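Local coordinates for putative hydrolase (Acinetobacter sp. NBRC 100985, PDB 4XUK), which hydrolyses organophosphorus compounds as a zinc-dependent member of the metallo-beta-lactamase superfamily, probably with lactonase activity as well, at the interface of chains A and B. Coordinates in Å, arbitrary orientation; residue numbers count along the deposited sequence, not the author numbering. Chains: chain A/B, Putative hydrolase.

The interface of chains A and B. Residues chain A 7, 289, 291; chain B 2-5, 20, 268.
A:Phe289 and B:Phe268 meet edge to face: their ring planes are turned 68° apart, with centroids separated by 5.0 Å. The edge belongs to B:Phe268, whose CD2 stands over one face of the A:Phe289 ring toward its rim, 3.7 Å from A:Phe289 CD2. On the opposite face lies A:Tyr7 CE1 of the same chain, also offset toward the rim, which sandwiches the phenylalanine between a partner from chain B and one from its own chain. The CD2 methyl of B:Leu20 joins B:Phe268 on its side of the ring, beyond the CD1-CE1 rim, and touches A:Phe289 CE1 at 3.7 Å. Near the edge at the CE2-CZ end, the CG1 methyl of B:Val3 reaches A:Phe289 CE2 at 3.8 Å, the valine crossing the aromatic side chain at about a right angle. A:Phe289 sends its ring into this pocket with CG anti to the backbone N (chi1 -165°).

The same B:Leu20 methyl packs against the A:Asp291 CB methylene at 3.7 Å, extending the apolar contact to the C-terminal residue of chain A. Beyond the valine, the B:Gln2 side-chain amide lies over the CD1-CE1 rim of the A:Tyr7 ring, not over its centre, the two planes 35° apart, and its NE2 comes within 3.3 Å of the ring carbon CE1. A bend at chi2 folds the side chain back, and B:Gln2 OE1 accepts a hydrogen bond from B:Val3 N at 2.8 Å, in the carbonyl plane and on a lone pair; this limits rotation of the amide. At the other end, a water bridges A:Phe289 N and the carbonyl oxygen B:Phe268 O, tying together the backbones that carry the two rings.

The patch thus seats the C-terminal tail of one subunit against the N-terminal segment, strand 14-26 and the B:Phe268 loop of the other. Repeated by two-fold symmetry, this packing of chain ends probably helps hold a homodimer together, although the crystal assembly alone does not establish that state in solution.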
# COMPACT_ATOMS: atom_id res chain seq x y z
N TYR A 7 -9.37 -5.05 1.38
CA TYR A 7 -8.89 -4.79 0.03
C TYR A 7 -9.18 -6.01 -0.82
O TYR A 7 -8.99 -7.14 -0.36
CB TYR A 7 -7.39 -4.48 0.02
CG TYR A 7 -6.89 -4.25 -1.39
CD1 TYR A 7 -7.03 -3.01 -2.00
CD2 TYR A 7 -6.34 -5.29 -2.13
CE1 TYR A 7 -6.60 -2.79 -3.30
CE2 TYR A 7 -5.92 -5.09 -3.43
CZ TYR A 7 -6.05 -3.84 -4.00
OH TYR A 7 -5.63 -3.63 -5.30
N PHE A 289 -2.38 -1.02 -5.96
CA PHE A 289 -3.82 -0.76 -5.83
C PHE A 289 -4.60 -0.78 -7.17
O PHE A 289 -4.20 0.01 -8.09
CB PHE A 289 -4.07 0.56 -5.07
CG PHE A 289 -5.48 0.74 -4.58
CD1 PHE A 289 -6.51 0.98 -5.46
CD2 PHE A 289 -5.78 0.65 -3.27
CE1 PHE A 289 -7.79 1.12 -5.03
CE2 PHE A 289 -7.06 0.78 -2.84
CZ PHE A 289 -8.07 1.02 -3.72
N ASP A 291 -8.30 -0.17 -8.68
CA ASP A 291 -9.68 0.17 -8.65
C ASP A 291 -10.23 -0.55 -9.84
O ASP A 291 -11.32 -0.92 -9.78
CB ASP A 291 -9.91 1.67 -8.75
CG ASP A 291 -9.39 2.27 -10.06
OD1 ASP A 291 -8.30 1.92 -10.48
OD2 ASP A 291 -10.10 3.04 -10.65
N GLN B 2 -14.72 -3.54 -4.49
CA GLN B 2 -13.43 -2.94 -4.11
C GLN B 2 -13.55 -1.80 -3.11
O GLN B 2 -14.54 -1.05 -3.12
CB GLN B 2 -12.63 -2.48 -5.34
CG GLN B 2 -11.25 -1.88 -5.01
CD GLN B 2 -10.29 -2.89 -4.34
OE1 GLN B 2 -10.44 -3.22 -3.16
NE2 GLN B 2 -9.30 -3.36 -5.10
N VAL B 3 -12.57 -1.69 -2.21
CA VAL B 3 -12.56 -0.62 -1.23
C VAL B 3 -12.49 0.71 -1.95
O VAL B 3 -11.99 0.80 -3.08
CB VAL B 3 -11.42 -0.79 -0.19
CG1 VAL B 3 -10.04 -0.48 -0.79
CG2 VAL B 3 -11.68 0.06 1.04
N ALA B 4 -13.07 1.74 -1.34
CA ALA B 4 -13.07 3.06 -1.97
C ALA B 4 -11.65 3.58 -1.97
O ALA B 4 -10.83 3.21 -1.11
CB ALA B 4 -14.00 3.99 -1.23
N GLY B 5 -11.35 4.45 -2.93
CA GLY B 5 -10.01 4.99 -3.08
C GLY B 5 -9.75 6.27 -2.31
O GLY B 5 -9.48 7.32 -2.91
N LEU B 20 -7.99 8.67 -4.96
CA LEU B 20 -7.69 8.03 -6.24
C LEU B 20 -8.60 8.55 -7.35
O LEU B 20 -9.82 8.63 -7.18
CB LEU B 20 -7.82 6.51 -6.10
CG LEU B 20 -7.53 5.68 -7.36
CD1 LEU B 20 -6.10 5.91 -7.84
CD2 LEU B 20 -7.79 4.21 -7.10
N PHE B 268 -1.14 4.49 -5.53
CA PHE B 268 -2.06 4.94 -4.49
C PHE B 268 -1.84 4.21 -3.16
O PHE B 268 -1.77 2.98 -3.13
CB PHE B 268 -3.51 4.72 -4.94
CG PHE B 268 -4.53 5.17 -3.93
CD1 PHE B 268 -4.94 6.50 -3.89
CD2 PHE B 268 -5.07 4.27 -3.03
CE1 PHE B 268 -5.87 6.93 -2.95
CE2 PHE B 268 -6.01 4.69 -2.08
CZ PHE B 268 -6.41 6.02 -2.06
O HOH W 1 -0.71 1.04 -4.88